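Long-range contact in beta-agarase D (Zobellia galactanivorans, PDB 4ASM), which cleaves the beta-1,4-linkages of agarose at random as a secreted endo-acting glycoside hydrolase of family GH16, retaining the anomeric configuration: residues D47-H61 against T118-K130. Numbering follows the deposited sequence.
Sequences DFGPNGNMKWYNKYH and TRAGCITNKTRVK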
# COMPACT_ATOMS: atom_id res chain seq x y z
N ASP A 47 -21.54 -3.43 -6.62
CA ASP A 47 -21.26 -2.34 -5.71
C ASP A 47 -21.75 -2.75 -4.33
O ASP A 47 -22.72 -3.52 -4.21
CB ASP A 47 -22.03 -1.07 -6.12
CG ASP A 47 -21.55 -0.47 -7.43
OD1 ASP A 47 -20.40 -0.72 -7.87
OD2 ASP A 47 -22.35 0.30 -8.02
N PHE A 48 -21.13 -2.21 -3.29
CA PHE A 48 -21.60 -2.45 -1.93
C PHE A 48 -21.36 -1.26 -1.02
O PHE A 48 -20.60 -0.35 -1.34
CB PHE A 48 -21.06 -3.77 -1.34
CG PHE A 48 -19.55 -3.82 -1.16
CD1 PHE A 48 -18.99 -3.41 0.04
CD2 PHE A 48 -18.72 -4.34 -2.15
CE1 PHE A 48 -17.60 -3.48 0.27
CE2 PHE A 48 -17.33 -4.41 -1.93
CZ PHE A 48 -16.78 -3.98 -0.72
N GLY A 49 -22.06 -1.26 0.10
CA GLY A 49 -22.02 -0.19 1.08
C GLY A 49 -23.20 -0.29 2.03
O GLY A 49 -24.02 -1.20 1.91
N PRO A 50 -23.27 0.63 2.99
CA PRO A 50 -24.36 0.63 3.98
C PRO A 50 -25.66 1.09 3.34
O PRO A 50 -25.63 1.83 2.36
CB PRO A 50 -23.91 1.66 5.00
CG PRO A 50 -23.01 2.60 4.21
CD PRO A 50 -22.32 1.74 3.20
N ASN A 51 -26.79 0.66 3.89
CA ASN A 51 -28.10 1.10 3.38
C ASN A 51 -28.13 1.07 1.85
O ASN A 51 -27.83 0.04 1.24
CB ASN A 51 -28.43 2.50 3.91
CG ASN A 51 -29.93 2.69 4.17
OD1 ASN A 51 -30.76 2.53 3.28
ND2 ASN A 51 -30.26 3.07 5.41
N GLY A 52 -28.48 2.20 1.23
CA GLY A 52 -28.48 2.31 -0.23
C GLY A 52 -27.12 2.63 -0.84
O GLY A 52 -26.90 2.41 -2.05
N ASN A 53 -26.20 3.13 -0.02
CA ASN A 53 -24.93 3.67 -0.52
C ASN A 53 -24.06 2.68 -1.30
O ASN A 53 -23.90 1.52 -0.91
CB ASN A 53 -24.09 4.25 0.62
CG ASN A 53 -24.73 5.47 1.25
OD1 ASN A 53 -25.77 5.96 0.81
ND2 ASN A 53 -24.09 5.97 2.31
N MET A 54 -23.52 3.15 -2.40
CA MET A 54 -22.53 2.38 -3.13
C MET A 54 -21.20 3.04 -2.80
O MET A 54 -20.90 4.11 -3.31
CB MET A 54 -22.76 2.48 -4.63
CG MET A 54 -24.14 2.09 -5.08
SD MET A 54 -24.54 2.89 -6.66
CE MET A 54 -25.90 1.82 -7.17
N LYS A 55 -20.41 2.40 -1.94
CA LYS A 55 -19.11 2.97 -1.61
C LYS A 55 -17.95 2.23 -2.26
O LYS A 55 -16.88 2.80 -2.41
CB LYS A 55 -18.89 2.95 -0.09
CG LYS A 55 -19.74 3.95 0.66
CD LYS A 55 -19.41 3.95 2.13
CE LYS A 55 -20.28 4.94 2.88
NZ LYS A 55 -19.74 6.31 2.72
N TRP A 56 -18.16 0.97 -2.59
CA TRP A 56 -17.12 0.11 -3.14
C TRP A 56 -17.67 -0.78 -4.22
O TRP A 56 -18.89 -1.00 -4.29
CB TRP A 56 -16.54 -0.83 -2.06
CG TRP A 56 -16.10 -0.16 -0.80
CD1 TRP A 56 -16.86 0.12 0.29
CD2 TRP A 56 -14.78 0.31 -0.49
NE1 TRP A 56 -16.12 0.73 1.26
CE2 TRP A 56 -14.83 0.87 0.81
CE3 TRP A 56 -13.54 0.29 -1.17
CZ2 TRP A 56 -13.70 1.43 1.44
CZ3 TRP A 56 -12.43 0.85 -0.56
CH2 TRP A 56 -12.51 1.41 0.75
N TYR A 57 -16.79 -1.33 -5.04
CA TYR A 57 -17.11 -2.55 -5.80
C TYR A 57 -16.04 -3.62 -5.56
O TYR A 57 -14.88 -3.30 -5.23
CB TYR A 57 -17.38 -2.31 -7.29
CG TYR A 57 -16.34 -1.51 -8.04
CD1 TYR A 57 -16.42 -0.13 -8.11
CD2 TYR A 57 -15.28 -2.15 -8.69
CE1 TYR A 57 -15.48 0.61 -8.82
CE2 TYR A 57 -14.34 -1.42 -9.40
CZ TYR A 57 -14.44 -0.04 -9.46
OH TYR A 57 -13.48 0.68 -10.16
N ASN A 58 -16.44 -4.88 -5.71
CA ASN A 58 -15.62 -6.03 -5.34
C ASN A 58 -14.66 -6.48 -6.43
O ASN A 58 -14.46 -7.69 -6.65
CB ASN A 58 -16.49 -7.19 -4.81
CG ASN A 58 -17.50 -7.70 -5.85
OD1 ASN A 58 -17.72 -7.07 -6.89
ND2 ASN A 58 -18.11 -8.85 -5.56
N LYS A 59 -14.03 -5.50 -7.09
CA LYS A 59 -13.10 -5.79 -8.16
C LYS A 59 -11.99 -4.75 -8.19
O LYS A 59 -12.16 -3.65 -7.69
CB LYS A 59 -13.86 -5.84 -9.51
CG LYS A 59 -13.04 -6.28 -10.71
CD LYS A 59 -13.99 -6.46 -11.91
CE LYS A 59 -13.22 -6.82 -13.16
NZ LYS A 59 -14.15 -7.31 -14.23
N TYR A 60 -10.86 -5.14 -8.77
CA TYR A 60 -9.80 -4.19 -9.10
C TYR A 60 -10.36 -3.06 -9.98
O TYR A 60 -11.34 -3.24 -10.68
CB TYR A 60 -8.74 -4.97 -9.87
CG TYR A 60 -7.50 -4.24 -10.27
CD1 TYR A 60 -6.65 -3.67 -9.31
CD2 TYR A 60 -7.13 -4.17 -11.60
CE1 TYR A 60 -5.45 -3.04 -9.69
CE2 TYR A 60 -5.95 -3.53 -11.98
CZ TYR A 60 -5.11 -2.97 -11.02
OH TYR A 60 -3.93 -2.34 -11.40
N HIS A 61 -9.70 -1.91 -9.93
CA HIS A 61 -10.30 -0.66 -10.41
C HIS A 61 -10.55 -0.58 -11.91
O HIS A 61 -9.78 -1.09 -12.72
CB HIS A 61 -9.44 0.54 -9.92
CG HIS A 61 -8.13 0.71 -10.63
ND1 HIS A 61 -7.51 1.94 -10.71
CD2 HIS A 61 -7.33 -0.16 -11.29
CE1 HIS A 61 -6.37 1.81 -11.38
NE2 HIS A 61 -6.24 0.54 -11.74
N THR A 118 -3.01 -18.34 -5.81
CA THR A 118 -3.61 -17.80 -4.59
C THR A 118 -4.79 -16.92 -4.96
O THR A 118 -4.62 -15.85 -5.56
CB THR A 118 -2.60 -17.00 -3.77
OG1 THR A 118 -1.51 -17.86 -3.43
CG2 THR A 118 -3.27 -16.50 -2.49
N ARG A 119 -5.98 -17.39 -4.60
CA ARG A 119 -7.19 -16.62 -4.83
C ARG A 119 -7.27 -15.58 -3.73
O ARG A 119 -6.99 -15.88 -2.58
CB ARG A 119 -8.41 -17.54 -4.78
CG ARG A 119 -8.30 -18.76 -5.72
CD ARG A 119 -9.63 -19.52 -5.85
NE ARG A 119 -10.21 -19.88 -4.56
CZ ARG A 119 -11.41 -20.43 -4.41
NH1 ARG A 119 -12.15 -20.72 -5.49
NH2 ARG A 119 -11.86 -20.70 -3.19
N ALA A 120 -7.68 -14.36 -4.08
CA ALA A 120 -7.68 -13.27 -3.09
C ALA A 120 -8.67 -12.17 -3.45
O ALA A 120 -8.93 -11.93 -4.61
CB ALA A 120 -6.27 -12.67 -2.99
N GLY A 121 -9.15 -11.44 -2.46
CA GLY A 121 -10.08 -10.36 -2.76
C GLY A 121 -9.38 -9.05 -3.12
O GLY A 121 -8.22 -8.82 -2.75
N CYS A 122 -10.11 -8.18 -3.81
CA CYS A 122 -9.62 -6.87 -4.20
C CYS A 122 -10.83 -5.98 -4.37
O CYS A 122 -11.79 -6.39 -5.04
CB CYS A 122 -8.86 -6.96 -5.53
SG CYS A 122 -8.05 -5.42 -6.03
N ILE A 123 -10.81 -4.79 -3.77
CA ILE A 123 -11.91 -3.85 -3.91
C ILE A 123 -11.41 -2.48 -4.29
O ILE A 123 -10.26 -2.13 -4.01
CB ILE A 123 -12.77 -3.76 -2.61
CG1 ILE A 123 -12.01 -3.03 -1.50
CG2 ILE A 123 -13.22 -5.14 -2.18
CD1 ILE A 123 -12.86 -2.84 -0.23
N THR A 124 -12.31 -1.69 -4.88
CA THR A 124 -12.04 -0.30 -5.25
C THR A 124 -13.15 0.60 -4.70
O THR A 124 -14.34 0.25 -4.80
CB THR A 124 -12.06 -0.17 -6.78
OG1 THR A 124 -11.08 -1.05 -7.35
CG2 THR A 124 -11.75 1.24 -7.21
N ASN A 125 -12.78 1.72 -4.10
CA ASN A 125 -13.73 2.73 -3.61
C ASN A 125 -14.29 3.55 -4.76
O ASN A 125 -13.58 3.84 -5.74
CB ASN A 125 -13.02 3.61 -2.55
CG ASN A 125 -13.97 4.38 -1.66
OD1 ASN A 125 -13.96 4.23 -0.42
ND2 ASN A 125 -14.76 5.23 -2.25
N LYS A 126 -15.58 3.88 -4.67
CA LYS A 126 -16.23 4.60 -5.78
C LYS A 126 -15.93 6.10 -5.79
O LYS A 126 -16.30 6.80 -6.73
CB LYS A 126 -17.74 4.37 -5.73
CG LYS A 126 -18.07 2.91 -5.89
CD LYS A 126 -18.55 2.61 -7.27
CE LYS A 126 -20.05 2.61 -7.31
NZ LYS A 126 -20.47 2.36 -8.71
N THR A 127 -15.28 6.58 -4.73
CA THR A 127 -14.93 7.99 -4.59
C THR A 127 -13.42 8.12 -4.65
O THR A 127 -12.73 7.58 -3.78
CB THR A 127 -15.47 8.58 -3.28
OG1 THR A 127 -16.89 8.35 -3.21
CG2 THR A 127 -15.18 10.10 -3.21
N ARG A 128 -12.93 8.85 -5.65
CA ARG A 128 -11.49 9.06 -5.83
C ARG A 128 -10.95 10.11 -4.89
O ARG A 128 -11.68 10.92 -4.33
CB ARG A 128 -11.19 9.39 -7.29
CG ARG A 128 -11.45 8.20 -8.20
CD ARG A 128 -11.18 8.52 -9.66
NE ARG A 128 -11.41 7.34 -10.50
CZ ARG A 128 -11.90 7.41 -11.74
NH1 ARG A 128 -12.16 8.60 -12.27
NH2 ARG A 128 -12.08 6.31 -12.45
N VAL A 129 -9.63 10.08 -4.69
CA VAL A 129 -8.97 11.05 -3.83
C VAL A 129 -7.85 11.77 -4.56
O VAL A 129 -7.25 11.24 -5.51
CB VAL A 129 -8.43 10.38 -2.54
CG1 VAL A 129 -9.55 9.65 -1.78
CG2 VAL A 129 -7.28 9.41 -2.82
N LYS A 130 -7.56 12.99 -4.12
CA LYS A 130 -6.45 13.77 -4.68
C LYS A 130 -5.95 14.73 -3.60
O LYS A 130 -6.72 15.18 -2.75
CB LYS A 130 -6.91 14.56 -5.93
CG LYS A 130 -5.72 15.07 -6.79
CD LYS A 130 -6.20 15.78 -8.05
CE LYS A 130 -5.02 16.21 -8.90
NZ LYS A 130 -5.51 16.71 -10.22
O HOH W 1 -17.44 6.01 -2.00
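Cys122 opens the contact by setting its sulfur at the edge of the Tyr60 ring, SG lying 5.3 Å from the ring centroid, a sulfur-aromatic contact that suits a small, polarisable side chain. Next comes Ile123, branched enough to serve two aromatic rings: CD1 sits over one face of the Trp56 indole in a CH-pi contact, while CG2 meets the edge of Phe48 at CZ. Thr124 carries the middle. Its backbone pairs with Tyr57 in an antiparallel hydrogen-bonded pair, Tyr57 N to Thr124 O at 2.9 Å and Thr124 N to Tyr57 O at 3.1 Å. Threonine suits the place because it offers both an apolar and a polar group: CB rests over the Tyr57 ring, and OG1, anti to the carbonyl carbon (chi1 -59°), donates to Lys59 O at 2.8 Å in the carbonyl plane. Replacing Tyr57 by an alanine would probably uncover Thr124 CB and leave Asn62 N without the phenolic oxygen it bonds to. Asn125 lays CB over the indole face opposite Ile123, so the indole lies between the two residues flanking Thr124; Trp56 NE1 hydrogen-bonds Asp33 OD2. Lys126 N continues the pairing to Lys55 O, 2.8 Å away. The lysine chain, bent at chi2 (-102°) and chi3 (-96°), passes the edge of Tyr57 with CD and reaches Asp47, where NZ meets OD2 at 2.9 Å from above the carboxylate plane, a salt bridge at an exposed margin. The pairing of strands 47-48 and 56-57 carries a classic beta bulge, Lys55 and Trp56 both facing Phe48. Strand 56-57 pairs antiparallel with strand 112-125 within the GH16 catalytic domain; strand 320-326 does likewise, its side chains touching Trp56, Cys122 and Asn125, and strand 84-87, whose Val84 probably binds substrate, covers Phe48 and Ile123.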